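Local coordinates for protein inorganic pyrophosphatase (Neisseria gonorrhoeae, PDB 5TEA) that probably catalyses the magnesium-dependent hydrolysis of inorganic pyrophosphate to two phosphate ions, working as a homohexamer, at residues G101-G109 with F147-T158; P18-I26 with K171-E179. All blocks are in the same frame, centred on the assembly; numbering follows the deposited sequence.

Both contacts are built on the same curved beta sheet, with their centres about 24 Å apart. In contact 1 the strand 94-107 meets the end of helix 137-149 and the loop behind it; in contact 2 the hairpin that leads into strand 25-32, a neighbour of 94-107 in the sheet, is covered by helix 167-183. The two regions meet where Lys104 NZ lies 4.2 Å from Val173 CG2. Contact 1 is close to the active site: it contains Tyr150, predicted to bind the substrate, and the Asp107 side chain is about 8 Å from a bound calcium ion. Contact 2 is packing away from the metal site, with the Ile174 side chain about 11 Å from a bound calcium ion.

Contact 1 (G101-G109 with F147-T158); sequences GVMKFVDDG and FNHYKDLKKAGT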
loop_
_atom_site.group_PDB
_atom_site.type_symbol
_atom_site.label_atom_id
_atom_site.label_comp_id
_atom_site.label_asym_id
_atom_site.label_seq_id
_atom_site.Cartn_x
_atom_site.Cartn_y
_atom_site.Cartn_z
ATOM N N GLY B 101 -13.071 23.183 13.836
ATOM C CA GLY B 101 -12.141 24.246 14.164
ATOM C C GLY B 101 -11.644 24.935 12.905
ATOM O O GLY B 101 -12.112 24.654 11.795
ATOM N N VAL B 102 -10.700 25.855 13.093
ATOM C CA VAL B 102 -10.076 26.547 11.963
ATOM C C VAL B 102 -8.603 26.759 12.248
ATOM O O VAL B 102 -8.214 27.114 13.367
ATOM C CB VAL B 102 -10.789 27.876 11.624
ATOM C CG1 VAL B 102 -10.909 28.809 12.857
ATOM C CG2 VAL B 102 -10.133 28.567 10.425
ATOM N N MET B 103 -7.775 26.487 11.236
ATOM C CA MET B 103 -6.367 26.847 11.273
ATOM C C MET B 103 -6.239 28.228 10.637
ATOM O O MET B 103 -6.378 28.358 9.420
ATOM C CB MET B 103 -5.527 25.806 10.528
ATOM C CG MET B 103 -4.046 26.020 10.704
ATOM S SD MET B 103 -3.081 24.821 9.761
ATOM C CE MET B 103 -3.168 25.543 8.128
ATOM N N LYS B 104 -6.023 29.268 11.463
ATOM C CA LYS B 104 -5.787 30.600 10.924
ATOM C C LYS B 104 -4.387 30.661 10.332
ATOM O O LYS B 104 -3.404 30.352 11.012
ATOM C CB LYS B 104 -5.939 31.667 12.010
ATOM C CG LYS B 104 -7.350 31.751 12.567
ATOM C CD LYS B 104 -8.320 32.313 11.544
ATOM C CE LYS B 104 -8.068 33.798 11.311
ATOM N NZ LYS B 104 -9.084 34.448 10.436
ATOM N N PHE B 105 -4.290 31.083 9.074
ATOM C CA PHE B 105 -3.069 30.836 8.317
ATOM C C PHE B 105 -2.832 31.983 7.353
ATOM O O PHE B 105 -3.765 32.488 6.722
ATOM C CB PHE B 105 -3.178 29.507 7.569
ATOM C CG PHE B 105 -1.919 29.078 6.868
ATOM C CD1 PHE B 105 -0.767 28.791 7.580
ATOM C CD2 PHE B 105 -1.915 28.911 5.495
ATOM C CE1 PHE B 105 0.397 28.381 6.917
ATOM C CE2 PHE B 105 -0.767 28.484 4.817
ATOM C CZ PHE B 105 0.387 28.219 5.534
ATOM N N VAL B 106 -1.572 32.380 7.238
ATOM C CA VAL B 106 -1.159 33.420 6.315
ATOM C C VAL B 106 -0.173 32.792 5.349
ATOM O O VAL B 106 0.781 32.126 5.772
ATOM C CB VAL B 106 -0.545 34.623 7.053
ATOM C CG1 VAL B 106 0.002 35.636 6.055
ATOM C CG2 VAL B 106 -1.612 35.267 7.951
ATOM N N ASP B 107 -0.426 32.978 4.061
ATOM C CA ASP B 107 0.357 32.367 2.987
ATOM C C ASP B 107 0.655 33.480 2.000
ATOM O O ASP B 107 -0.272 34.042 1.405
ATOM C CB ASP B 107 -0.437 31.235 2.326
ATOM C CG ASP B 107 0.382 30.420 1.334
ATOM O OD1 ASP B 107 1.438 30.881 0.867
ATOM O OD2 ASP B 107 -0.057 29.295 1.009
ATOM N N ASP B 108 1.936 33.827 1.862
ATOM C CA ASP B 108 2.395 34.800 0.865
ATOM C C ASP B 108 1.720 36.162 1.034
ATOM O O ASP B 108 1.408 36.851 0.057
ATOM C CB ASP B 108 2.201 34.261 -0.559
ATOM C CG ASP B 108 3.036 35.010 -1.585
ATOM O OD1 ASP B 108 4.190 35.407 -1.269
ATOM O OD2 ASP B 108 2.546 35.198 -2.721
ATOM N N GLY B 109 1.561 36.597 2.280
ATOM C CA GLY B 109 1.002 37.915 2.527
ATOM C C GLY B 109 -0.512 37.999 2.468
ATOM O O GLY B 109 -1.058 39.110 2.528
ATOM N N PHE B 147 2.376 23.087 7.753
ATOM C CA PHE B 147 2.006 24.287 7.020
ATOM C C PHE B 147 2.948 25.449 7.283
ATOM O O PHE B 147 3.004 26.365 6.462
ATOM C CB PHE B 147 0.543 24.662 7.332
ATOM C CG PHE B 147 -0.433 23.804 6.584
ATOM C CD1 PHE B 147 -0.651 24.010 5.228
ATOM C CD2 PHE B 147 -1.074 22.736 7.213
ATOM C CE1 PHE B 147 -1.511 23.183 4.495
ATOM C CE2 PHE B 147 -1.933 21.897 6.481
ATOM C CZ PHE B 147 -2.165 22.134 5.135
ATOM N N ASN B 148 3.692 25.429 8.396
ATOM C CA ASN B 148 4.722 26.435 8.642
ATOM C C ASN B 148 5.965 26.222 7.784
ATOM O O ASN B 148 6.751 27.163 7.605
ATOM C CB ASN B 148 5.143 26.416 10.122
ATOM C CG ASN B 148 4.197 27.213 11.006
ATOM O OD1 ASN B 148 3.470 28.073 10.517
ATOM N ND2 ASN B 148 4.235 26.958 12.315
ATOM N N HIS B 149 6.150 25.027 7.231
ATOM C CA HIS B 149 7.416 24.701 6.589
ATOM C C HIS B 149 7.320 24.118 5.180
ATOM O O HIS B 149 8.368 23.847 4.574
ATOM C CB HIS B 149 8.186 23.719 7.480
ATOM C CG HIS B 149 8.648 24.323 8.768
ATOM N ND1 HIS B 149 9.769 25.121 8.848
ATOM C CD2 HIS B 149 8.126 24.278 10.017
ATOM C CE1 HIS B 149 9.931 25.523 10.097
ATOM N NE2 HIS B 149 8.947 25.028 10.827
ATOM N N TYR B 150 6.120 23.919 4.630
ATOM C CA TYR B 150 6.038 23.101 3.419
ATOM C C TYR B 150 6.585 23.792 2.177
ATOM O O TYR B 150 6.849 23.109 1.177
ATOM C CB TYR B 150 4.598 22.637 3.172
ATOM C CG TYR B 150 3.655 23.705 2.670
ATOM C CD1 TYR B 150 3.200 24.713 3.513
ATOM C CD2 TYR B 150 3.204 23.691 1.355
ATOM C CE1 TYR B 150 2.318 25.683 3.053
ATOM C CE2 TYR B 150 2.328 24.650 0.888
ATOM C CZ TYR B 150 1.886 25.643 1.740
ATOM O OH TYR B 150 1.015 26.600 1.276
ATOM N N LYS B 151 6.814 25.099 2.216
ATOM C CA LYS B 151 7.484 25.781 1.119
ATOM C C LYS B 151 8.949 26.087 1.422
ATOM O O LYS B 151 9.575 26.859 0.689
ATOM C CB LYS B 151 6.734 27.071 0.766
ATOM C CG LYS B 151 5.324 26.838 0.218
ATOM C CD LYS B 151 4.647 28.159 -0.110
ATOM C CE LYS B 151 3.371 27.965 -0.912
ATOM N NZ LYS B 151 3.650 27.707 -2.353
ATOM N N ASP B 152 9.515 25.494 2.476
ATOM C CA ASP B 152 10.850 25.907 2.907
ATOM C C ASP B 152 11.925 25.667 1.863
ATOM O O ASP B 152 12.974 26.315 1.924
ATOM C CB ASP B 152 11.260 25.197 4.194
ATOM C CG ASP B 152 10.772 25.916 5.417
ATOM O OD1 ASP B 152 9.952 26.845 5.251
ATOM O OD2 ASP B 152 11.203 25.559 6.535
ATOM N N LEU B 153 11.724 24.742 0.923
ATOM C CA LEU B 153 12.816 24.474 -0.006
ATOM C C LEU B 153 13.030 25.622 -0.987
ATOM O O LEU B 153 14.127 25.755 -1.533
ATOM C CB LEU B 153 12.581 23.158 -0.753
ATOM C CG LEU B 153 12.591 21.927 0.157
ATOM C CD1 LEU B 153 12.624 20.657 -0.669
ATOM C CD2 LEU B 153 13.769 21.964 1.112
ATOM N N LYS B 154 12.019 26.476 -1.196
ATOM C CA LYS B 154 12.142 27.686 -2.017
ATOM C C LYS B 154 11.044 28.652 -1.556
ATOM O O LYS B 154 9.973 28.770 -2.157
ATOM C CB LYS B 154 12.028 27.393 -3.510
ATOM N N LYS B 155 11.324 29.370 -0.472
ATOM C CA LYS B 155 10.286 30.069 0.288
ATOM C C LYS B 155 10.213 31.536 -0.129
ATOM O O LYS B 155 11.082 32.337 0.232
ATOM C CB LYS B 155 10.562 29.946 1.780
ATOM C CG LYS B 155 9.324 30.215 2.647
ATOM C CD LYS B 155 9.701 30.275 4.102
ATOM C CE LYS B 155 8.593 30.901 4.928
ATOM N NZ LYS B 155 9.010 31.042 6.347
ATOM N N ALA B 156 9.155 31.899 -0.859
ATOM C CA ALA B 156 9.007 33.241 -1.413
ATOM C C ALA B 156 8.125 34.161 -0.570
ATOM O O ALA B 156 7.930 35.321 -0.949
ATOM C CB ALA B 156 8.446 33.166 -2.840
ATOM N N GLY B 157 7.601 33.684 0.551
ATOM C CA GLY B 157 6.684 34.466 1.359
ATOM C C GLY B 157 6.341 33.724 2.629
ATOM O O GLY B 157 6.678 32.551 2.803
ATOM N N THR B 158 5.651 34.433 3.520
ATOM C CA THR B 158 5.260 33.857 4.796
ATOM C C THR B 158 4.443 32.586 4.582
ATOM O O THR B 158 3.650 32.496 3.640
ATOM C CB THR B 158 4.454 34.887 5.594
ATOM O OG1 THR B 158 5.325 35.946 6.023
ATOM C CG2 THR B 158 3.783 34.241 6.804
HETATM O O HOH W 1 3.977 31.499 0.670
#
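Met103 and Phe105, two residues apart on strand 94-107, point their side chains at Phe147 near the end of helix 137-149 and form a hollow for it. The Met103 methyl CE lies over one face of the Phe147 ring, 3.6 Å from Phe147 CG and shifted toward the rim; the bend at chi3 (80°) turns it onto that face. The sulfur approaches obliquely, making a Met-aromatic contact. A flexible thioether suits this place because it can follow the contour of a flat ring. Phe147 in turn directs its edge at the face of Phe105, a T-shaped pair with planes 71° apart, while Phe147 O lies at the edge of the Phe105 ring, near its plane, 3.3 Å from Phe105 CE1. Leu82 of strand 80-83 also packs on both Met103 and Phe147.

Further along, Phe105 CZ abuts the edge of Tyr150, 4.0 Å from its CE1. The Tyr150 hydroxyl OH comes to 2.9 Å from Asp107 OD2, with the carboxylate nearly perpendicular to the phenol ring. Beyond the aromatic cluster the contact turns polar: Asp108 N donates to Thr158 O at 2.8 Å, almost straight at 172°, and a water bridges Asp107 OD1 to the same carbonyl. Outside, Thr158 CG2 leans against Val106 CG1. Gly157, with no side chain, lets its CA lie 3.7 Å from Asp108 OD1.

Thus the aromatic cluster leads toward the active site of a family I pyrophosphatase, where Tyr150 is predicted to bind the substrate and neighbouring Asp112 binds calcium.

Contact 2 (P18-I26 with K171-E179); sequences PGDVDGGII and KKVIKESIE
Val21 packs its two methyls against helix 171-179 from the tip of a beta hairpin whose strands, 19-20 and 25-32, are joined by a type I turn with a G1 bulge. The bulge residue Gly24 has positive phi (77°), a conformation easiest for glycine. Asp20 steadies the tip in an Asx motif, its OD1 accepting from Gly23 N.

Val21 CG1 stands anti to its own nitrogen (chi1 -179°), which spreads the methyls along the helix: CG1 meets Ile174 CG2 at 3.8 Å, and CG2 meets Ile178 CD1 at 3.7 Å. Val21 lies alongside each isoleucine, the side chains running in opposing senses. A compact beta-branched residue suits this position, since both methyls touch Ile174 CG2, and Val21 CG2 reaches on to Ile178, one turn later, while Val21 CG1 also touches Lys175 CG. Ile178 extends its CG1 arm until CD1 also touches Pro18 CG (3.8 Å), the proline ring, puckered with CG exo, offering CB and CG to that methyl. Deeper in, Ile26 and Ile174 approach tip to tip, CD1 to CD1, above the sheet where Val99 of strand 94-107 touches both.

The two lysines use their length differently. Lys171 runs fully extended beyond CG, its methylenes passing alongside Val21 O, and its NZ donates to Asp22 O at 3.1 Å from above the carbonyl plane; the same ammonium forms a salt bridge with Glu168. Lys175 departs from a straight chain at chi3 (141°), which brings its ammonium across to the Asp22 carboxylate at the exposed margin. There a salt bridge closes the contact, with Lys175 NZ 2.7 Å from Asp22 OD1 on the syn lone pair of that oxygen.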
loop_
_atom_site.group_PDB
_atom_site.type_symbol
_atom_site.label_atom_id
_atom_site.label_comp_id
_atom_site.label_asym_id
_atom_site.label_seq_id
_atom_site.Cartn_x
_atom_site.Cartn_y
_atom_site.Cartn_z
ATOM N N PRO B 18 -22.723 25.374 0.243
ATOM C CA PRO B 18 -21.894 25.136 1.435
ATOM C C PRO B 18 -22.557 24.239 2.461
ATOM O O PRO B 18 -21.856 23.689 3.314
ATOM C CB PRO B 18 -21.659 26.546 1.998
ATOM C CG PRO B 18 -21.821 27.441 0.826
ATOM C CD PRO B 18 -22.914 26.819 0.004
ATOM N N GLY B 19 -23.883 24.100 2.435
ATOM C CA GLY B 19 -24.542 23.256 3.420
ATOM C C GLY B 19 -24.994 24.004 4.665
ATOM O O GLY B 19 -25.239 25.216 4.622
ATOM N N ASP B 20 -25.090 23.292 5.791
ATOM C CA ASP B 20 -25.705 23.821 7.017
ATOM C C ASP B 20 -24.622 24.447 7.893
ATOM O O ASP B 20 -24.183 23.882 8.895
ATOM C CB ASP B 20 -26.453 22.710 7.757
ATOM C CG ASP B 20 -27.204 23.211 8.990
ATOM O OD1 ASP B 20 -27.171 24.421 9.283
ATOM O OD2 ASP B 20 -27.832 22.380 9.675
ATOM N N VAL B 21 -24.199 25.658 7.510
ATOM C CA VAL B 21 -23.086 26.308 8.201
ATOM C C VAL B 21 -23.423 26.521 9.670
ATOM O O VAL B 21 -22.630 26.193 10.561
ATOM C CB VAL B 21 -22.717 27.632 7.509
ATOM C CG1 VAL B 21 -21.535 28.281 8.221
ATOM C CG2 VAL B 21 -22.411 27.384 6.041
ATOM N N ASP B 22 -24.609 27.080 9.945
ATOM C CA ASP B 22 -25.032 27.310 11.324
ATOM C C ASP B 22 -25.045 26.014 12.132
ATOM O O ASP B 22 -24.640 25.998 13.299
ATOM C CB ASP B 22 -26.423 27.951 11.352
ATOM C CG ASP B 22 -26.385 29.459 11.160
ATOM O OD1 ASP B 22 -25.283 30.035 11.126
ATOM O OD2 ASP B 22 -27.468 30.070 11.049
ATOM N N GLY B 23 -25.502 24.917 11.531
ATOM C CA GLY B 23 -25.494 23.647 12.239
ATOM C C GLY B 23 -24.137 22.978 12.339
ATOM O O GLY B 23 -24.009 21.964 13.033
ATOM N N GLY B 24 -23.133 23.519 11.665
ATOM C CA GLY B 24 -21.799 22.954 11.679
ATOM C C GLY B 24 -21.607 21.726 10.824
ATOM O O GLY B 24 -20.589 21.044 10.969
ATOM N N ILE B 25 -22.547 21.408 9.945
ATOM C CA ILE B 25 -22.414 20.283 9.020
ATOM C C ILE B 25 -22.408 20.886 7.626
ATOM O O ILE B 25 -23.444 21.361 7.153
ATOM C CB ILE B 25 -23.547 19.255 9.175
ATOM C CG1 ILE B 25 -23.712 18.857 10.641
ATOM C CG2 ILE B 25 -23.269 18.001 8.297
ATOM C CD1 ILE B 25 -22.526 18.149 11.210
ATOM N N ILE B 26 -21.240 20.894 6.971
ATOM C CA ILE B 26 -21.075 21.560 5.685
ATOM C C ILE B 26 -20.730 20.531 4.614
ATOM O O ILE B 26 -20.397 19.384 4.908
ATOM C CB ILE B 26 -19.991 22.645 5.742
ATOM C CG1 ILE B 26 -18.627 21.988 6.002
ATOM C CG2 ILE B 26 -20.376 23.709 6.785
ATOM C CD1 ILE B 26 -17.472 22.952 6.025
ATOM N N LYS B 171 -17.009 28.988 11.768
ATOM C CA LYS B 171 -18.259 29.347 11.101
ATOM C C LYS B 171 -18.239 30.787 10.611
ATOM O O LYS B 171 -18.784 31.096 9.545
ATOM C CB LYS B 171 -19.439 29.138 12.044
ATOM C CG LYS B 171 -19.774 27.681 12.273
ATOM C CD LYS B 171 -20.888 27.542 13.302
ATOM C CE LYS B 171 -21.039 26.101 13.772
ATOM N NZ LYS B 171 -22.026 26.004 14.891
ATOM N N LYS B 172 -17.659 31.692 11.395
ATOM C CA LYS B 172 -17.605 33.079 10.962
ATOM C C LYS B 172 -16.773 33.211 9.694
ATOM O O LYS B 172 -17.155 33.928 8.762
ATOM C CB LYS B 172 -17.047 33.949 12.084
ATOM C CG LYS B 172 -16.945 35.423 11.728
ATOM C CD LYS B 172 -16.396 36.232 12.891
ATOM C CE LYS B 172 -14.985 35.783 13.248
ATOM N NZ LYS B 172 -14.044 35.884 12.089
ATOM N N VAL B 173 -15.642 32.506 9.640
ATOM C CA VAL B 173 -14.801 32.499 8.440
ATOM C C VAL B 173 -15.582 31.972 7.242
ATOM O O VAL B 173 -15.554 32.562 6.158
ATOM C CB VAL B 173 -13.530 31.674 8.692
ATOM C CG1 VAL B 173 -12.736 31.465 7.382
ATOM C CG2 VAL B 173 -12.675 32.342 9.768
ATOM N N ILE B 174 -16.305 30.861 7.425
ATOM C CA ILE B 174 -17.108 30.301 6.336
ATOM C C ILE B 174 -18.146 31.312 5.861
ATOM O O ILE B 174 -18.292 31.555 4.658
ATOM C CB ILE B 174 -17.764 28.973 6.766
ATOM C CG1 ILE B 174 -16.693 27.904 7.021
ATOM C CG2 ILE B 174 -18.713 28.490 5.690
ATOM C CD1 ILE B 174 -17.223 26.643 7.776
ATOM N N LYS B 175 -18.880 31.924 6.800
ATOM C CA LYS B 175 -19.925 32.868 6.410
ATOM C C LYS B 175 -19.349 34.083 5.681
ATOM O O LYS B 175 -19.970 34.612 4.749
ATOM C CB LYS B 175 -20.728 33.297 7.639
ATOM C CG LYS B 175 -21.609 32.185 8.188
ATOM C CD LYS B 175 -22.442 32.667 9.354
ATOM C CE LYS B 175 -23.823 32.059 9.293
ATOM N NZ LYS B 175 -24.705 32.520 10.404
ATOM N N GLU B 176 -18.170 34.545 6.093
ATOM C CA GLU B 176 -17.516 35.631 5.366
ATOM C C GLU B 176 -17.165 35.210 3.943
ATOM O O GLU B 176 -17.262 36.014 3.005
ATOM C CB GLU B 176 -16.263 36.081 6.115
ATOM C CG GLU B 176 -16.556 36.846 7.405
ATOM C CD GLU B 176 -15.329 37.001 8.290
ATOM O OE1 GLU B 176 -14.273 36.415 7.964
ATOM O OE2 GLU B 176 -15.426 37.700 9.319
ATOM N N SER B 177 -16.732 33.960 3.769
ATOM C CA SER B 177 -16.364 33.476 2.445
ATOM C C SER B 177 -17.585 33.212 1.571
ATOM O O SER B 177 -17.503 33.349 0.344
ATOM C CB SER B 177 -15.513 32.218 2.578
ATOM O OG SER B 177 -14.462 32.459 3.490
ATOM N N ILE B 178 -18.720 32.853 2.177
ATOM C CA ILE B 178 -19.961 32.761 1.416
ATOM C C ILE B 178 -20.358 34.129 0.882
ATOM O O ILE B 178 -20.829 34.258 -0.255
ATOM C CB ILE B 178 -21.072 32.143 2.286
ATOM C CG1 ILE B 178 -20.743 30.675 2.590
ATOM C CG2 ILE B 178 -22.460 32.329 1.641
ATOM C CD1 ILE B 178 -21.701 30.022 3.556
ATOM N N GLU B 179 -20.172 35.174 1.693
ATOM C CA GLU B 179 -20.542 36.514 1.255
ATOM C C GLU B 179 -19.708 36.939 0.054
ATOM O O GLU B 179 -20.245 37.471 -0.924
ATOM C CB GLU B 179 -20.385 37.502 2.408
#